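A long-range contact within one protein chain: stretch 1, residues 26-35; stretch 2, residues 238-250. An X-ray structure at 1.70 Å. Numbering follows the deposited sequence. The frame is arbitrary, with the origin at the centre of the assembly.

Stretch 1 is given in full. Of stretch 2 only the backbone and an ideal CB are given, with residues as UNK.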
# COMPACT_ATOMS: atom_id res chain seq x y z
N GLN A 26 -0.39 26.44 16.90
CA GLN A 26 -1.32 25.35 17.11
C GLN A 26 -1.33 24.55 15.79
O GLN A 26 -2.35 24.51 15.11
CB GLN A 26 -2.69 25.96 17.39
CG GLN A 26 -3.82 25.01 17.73
CD GLN A 26 -5.06 25.80 18.18
OE1 GLN A 26 -4.95 26.69 19.04
NE2 GLN A 26 -6.21 25.53 17.55
N PRO A 27 -0.19 23.93 15.48
CA PRO A 27 0.02 23.50 14.07
C PRO A 27 -0.80 22.29 13.66
O PRO A 27 -1.05 21.36 14.46
CB PRO A 27 1.51 23.12 14.02
CG PRO A 27 1.93 22.93 15.43
CD PRO A 27 1.07 23.87 16.24
N LEU A 28 -1.14 22.28 12.38
CA LEU A 28 -1.66 21.15 11.75
C LEU A 28 -0.59 20.09 11.62
O LEU A 28 0.41 20.29 10.95
CB LEU A 28 -2.13 21.59 10.36
CG LEU A 28 -2.64 20.48 9.44
CD1 LEU A 28 -3.80 19.74 10.10
CD2 LEU A 28 -3.07 21.01 8.10
N ALA A 29 -0.86 18.88 12.12
CA ALA A 29 0.06 17.77 11.96
C ALA A 29 -0.51 16.78 10.93
O ALA A 29 -1.67 16.31 11.05
CB ALA A 29 0.27 17.09 13.28
N LEU A 30 0.29 16.47 9.95
CA LEU A 30 -0.15 15.61 8.81
C LEU A 30 0.72 14.40 8.74
O LEU A 30 1.92 14.49 8.87
CB LEU A 30 -0.05 16.33 7.44
CG LEU A 30 -1.05 17.48 7.28
CD1 LEU A 30 -0.80 18.23 5.96
CD2 LEU A 30 -2.48 16.99 7.40
N PHE A 31 0.09 13.26 8.42
CA PHE A 31 0.77 12.00 8.15
C PHE A 31 0.43 11.64 6.71
O PHE A 31 -0.75 11.83 6.25
CB PHE A 31 0.31 10.91 9.14
CG PHE A 31 0.51 11.30 10.53
CD1 PHE A 31 1.73 11.14 11.10
CD2 PHE A 31 -0.48 12.00 11.21
CE1 PHE A 31 1.97 11.54 12.39
CE2 PHE A 31 -0.26 12.42 12.50
CZ PHE A 31 0.97 12.22 13.07
N ASN A 32 1.48 11.28 5.97
CA ASN A 32 1.32 11.01 4.56
C ASN A 32 0.79 9.58 4.36
O ASN A 32 1.37 8.65 4.91
CB ASN A 32 2.64 11.14 3.81
CG ASN A 32 3.11 12.55 3.70
OD1 ASN A 32 2.31 13.49 3.87
ND2 ASN A 32 4.40 12.72 3.47
N VAL A 33 -0.31 9.47 3.64
CA VAL A 33 -0.93 8.19 3.28
C VAL A 33 -0.63 7.95 1.79
O VAL A 33 -0.24 8.85 1.06
CB VAL A 33 -2.42 8.11 3.62
CG1 VAL A 33 -2.62 8.26 5.13
CG2 VAL A 33 -3.22 9.18 2.86
N TRP A 34 -0.80 6.71 1.37
CA TRP A 34 -0.36 6.26 0.06
C TRP A 34 -1.37 5.37 -0.67
O TRP A 34 -1.11 4.95 -1.80
CB TRP A 34 1.00 5.55 0.18
CG TRP A 34 0.92 4.39 1.10
CD1 TRP A 34 0.63 3.08 0.76
CD2 TRP A 34 1.14 4.40 2.50
NE1 TRP A 34 0.66 2.29 1.88
CE2 TRP A 34 0.99 3.07 2.96
CE3 TRP A 34 1.46 5.39 3.43
CZ2 TRP A 34 1.10 2.74 4.30
CZ3 TRP A 34 1.56 5.05 4.75
CH2 TRP A 34 1.43 3.73 5.17
N ASP A 35 -2.52 5.09 -0.07
CA ASP A 35 -3.58 4.30 -0.69
C ASP A 35 -4.83 4.43 0.16
O ASP A 35 -4.81 5.05 1.23
CB ASP A 35 -3.22 2.82 -0.95
CG ASP A 35 -2.87 2.04 0.31
OD1 ASP A 35 -3.14 2.47 1.47
OD2 ASP A 35 -2.31 0.92 0.15
N UNK A 238 2.30 24.24 10.64
CA UNK A 238 2.04 22.96 10.01
C UNK A 238 3.28 22.06 10.18
O UNK A 238 4.43 22.52 10.00
CB UNK A 238 1.69 23.14 8.53
N UNK A 239 3.07 20.78 10.49
CA UNK A 239 4.14 19.84 10.73
C UNK A 239 3.94 18.59 9.84
O UNK A 239 2.85 18.01 9.83
CB UNK A 239 4.19 19.46 12.21
N UNK A 240 4.98 18.24 9.10
CA UNK A 240 5.09 17.12 8.18
C UNK A 240 6.05 16.10 8.70
O UNK A 240 6.93 16.40 9.52
CB UNK A 240 5.53 17.59 6.79
N UNK A 241 5.85 14.86 8.23
CA UNK A 241 6.73 13.74 8.65
C UNK A 241 7.35 12.96 7.48
O UNK A 241 8.04 11.91 7.69
CB UNK A 241 5.93 12.77 9.52
N UNK A 242 7.16 13.44 6.25
CA UNK A 242 7.68 12.72 5.08
C UNK A 242 7.25 11.27 5.08
O UNK A 242 6.12 10.95 5.43
CB UNK A 242 9.21 12.80 5.03
N UNK A 243 8.16 10.38 4.64
CA UNK A 243 7.71 8.97 4.50
C UNK A 243 7.80 8.17 5.78
O UNK A 243 7.66 6.94 5.75
CB UNK A 243 8.54 8.26 3.43
N UNK A 244 7.99 8.80 6.94
CA UNK A 244 8.04 8.07 8.21
C UNK A 244 6.88 7.09 8.49
O UNK A 244 7.16 5.93 8.86
CB UNK A 244 8.09 9.09 9.35
N UNK A 245 5.60 7.49 8.26
CA UNK A 245 4.53 6.56 8.51
C UNK A 245 4.68 5.26 7.67
O UNK A 245 4.58 4.13 8.20
CB UNK A 245 3.19 7.24 8.21
N UNK A 246 4.90 5.45 6.37
CA UNK A 246 5.05 4.30 5.47
C UNK A 246 6.20 3.39 5.91
O UNK A 246 6.03 2.14 5.97
CB UNK A 246 5.28 4.78 4.04
N UNK A 247 7.33 4.02 6.22
CA UNK A 247 8.53 3.29 6.67
C UNK A 247 8.34 2.56 7.97
O UNK A 247 8.87 1.42 8.10
CB UNK A 247 9.71 4.26 6.82
N UNK A 248 7.59 3.13 8.90
CA UNK A 248 7.27 2.38 10.13
C UNK A 248 6.38 1.17 9.87
O UNK A 248 6.61 0.06 10.43
CB UNK A 248 6.58 3.30 11.14
N UNK A 249 5.35 1.36 9.06
CA UNK A 249 4.45 0.24 8.66
C UNK A 249 5.27 -0.89 8.00
O UNK A 249 5.05 -2.09 8.30
CB UNK A 249 3.37 0.73 7.70
N UNK A 250 6.23 -0.53 7.17
CA UNK A 250 7.01 -1.50 6.46
C UNK A 250 8.04 -2.16 7.40
O UNK A 250 8.42 -3.31 7.17
CB UNK A 250 7.70 -0.84 5.27

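Position 238 pairs in parallel with Leu28 (CA-CA 4.5 Å), and its CB lies on the same sheet face as the Leu28 side chain, 4.0 Å from Leu28 O. Room along Leu28 and Leu30 admits a long chain, aliphatic or with an aliphatic stem. The deposited residue is Arg238, nearly fully extended (chi1 to chi3 all t); its NE passes 3.6 Å from Leu30 CD1, and NH1 is bonded elsewhere in the structure.

Position 239 pairs with Ala29 (CA-CA 4.7 Å) on the other face. Its backbone N donates to Leu28 O (2.7 Å, 164°), and its O accepts from Leu30 N (3.0 Å, 164°). The small Ala29 and the Pro27 ring (Pro27 CB 4.9 Å from the ideal CB) suit a branched aliphatic such as Val, Ile or Leu. It is Ile239, whose CD1 reaches 3.7 Å from Pro27 CG.

At 240 the CB points away, so stretch 1 sets little constraint; Ser240 bonds elsewhere.

The CB of 241 points toward stretch 1, 4.4 Å from Leu30 O and 4.8 Å from Phe31 CD1. A flat donor would use both; Asn, Gln, His or Trp are plausible. The residue is His241: ND1 donates to Leu30 O (3.0 Å, 166°), while its ring lies near parallel to that of Phe31 (4°, centroids 4.7 Å apart) but slid, so overlap is slight. A water links His241 N (2.7 Å) to Leu30 O (2.6 Å).

Position 242 has phi/psi 52/-142, in a type II' turn from 241 to 244; positive phi favours glycine, and Gly242 is found. A water links Gly242 O (2.7 Å) to Asn32 N (2.8 Å).

Positions 243 and 244 have no stretch 1 atom within 5.5 Å of their ideal CBs, so stretch 1 hardly restricts either. Pro243 is the helix N-cap residue; Tyr244 opens the helix.

The CB at 245 points toward Asn32 O (4.0 Å), Trp34 CZ3 (4.4 Å) and Phe31 CB (4.8 Å). A compact apolar group fits, and proline is tolerated in the first helical turn. Pro245 sets CG 4.0 Å from Phe31 CB, at the edge of that ring.

At 246 the CB points sideways, yet lies 3.8 Å from Trp34 CZ3, favouring an aromatic or aliphatic chain. Tyr246 turns its edge to the Trp34 face (planes at 88°), CD1 3.5 Å from CE2 of Trp34.

At 247 the CB points away and 248 is out of reach, leaving both open; they are Leu247 and Gln248. At 249 the CB lies 4.4 Å from Trp34 CH2, suiting a small residue; Ala249 makes that contact. At 250 the CB points sideways, with no stretch 1 atom within 5.5 Å, so many side chains would do; it is Met250.

Stretch 2 238-250: RISHGPYPYLQAM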
# COMPACT_ATOMS: atom_id res chain seq x y z
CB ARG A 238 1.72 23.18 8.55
CG ARG A 238 1.53 21.92 7.70
CD ARG A 238 0.93 22.33 6.34
NE ARG A 238 0.96 21.28 5.34
CZ ARG A 238 0.37 21.37 4.14
NH1 ARG A 238 -0.35 22.44 3.82
NH2 ARG A 238 0.56 20.39 3.25
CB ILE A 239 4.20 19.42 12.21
CG1 ILE A 239 4.62 20.64 13.04
CG2 ILE A 239 5.17 18.27 12.39
CD1 ILE A 239 4.49 20.46 14.52
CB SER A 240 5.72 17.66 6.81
OG SER A 240 4.85 18.47 6.29
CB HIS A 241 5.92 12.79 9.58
CG HIS A 241 5.39 13.45 10.82
ND1 HIS A 241 4.14 14.03 10.89
CD2 HIS A 241 5.97 13.67 12.03
CE1 HIS A 241 3.97 14.56 12.10
NE2 HIS A 241 5.06 14.33 12.81
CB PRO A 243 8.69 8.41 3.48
CG PRO A 243 9.92 9.17 3.70
CD PRO A 243 9.51 10.59 4.11
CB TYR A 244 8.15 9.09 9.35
CG TYR A 244 8.15 8.49 10.74
CD1 TYR A 244 9.30 7.95 11.26
CD2 TYR A 244 7.04 8.56 11.54
CE1 TYR A 244 9.34 7.42 12.53
CE2 TYR A 244 7.06 8.03 12.83
CZ TYR A 244 8.21 7.48 13.31
OH TYR A 244 8.25 6.99 14.61
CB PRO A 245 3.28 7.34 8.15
CG PRO A 245 3.65 8.78 8.40
CD PRO A 245 5.08 8.86 7.97
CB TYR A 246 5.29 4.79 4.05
CG TYR A 246 5.52 3.68 3.04
CD1 TYR A 246 4.46 2.99 2.47
CD2 TYR A 246 6.82 3.36 2.65
CE1 TYR A 246 4.69 1.96 1.55
CE2 TYR A 246 7.04 2.33 1.76
CZ TYR A 246 5.97 1.65 1.19
OH TYR A 246 6.20 0.64 0.24
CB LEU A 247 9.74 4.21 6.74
CG LEU A 247 10.15 4.77 5.38
CD1 LEU A 247 11.28 5.77 5.55
CD2 LEU A 247 10.54 3.66 4.40
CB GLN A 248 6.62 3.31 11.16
CG GLN A 248 7.60 4.36 11.65
CD GLN A 248 8.76 3.74 12.38
OE1 GLN A 248 9.91 3.82 11.94
NE2 GLN A 248 8.46 3.05 13.46
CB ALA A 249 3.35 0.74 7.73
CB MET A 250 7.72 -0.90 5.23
CG MET A 250 6.81 -0.43 4.10
SD MET A 250 5.80 -1.82 3.51
CE MET A 250 4.22 -1.55 4.24
O HOH W 1 3.55 14.46 6.83
O HOH W 2 4.09 7.85 4.79
O HOH W 3 4.04 11.76 6.91
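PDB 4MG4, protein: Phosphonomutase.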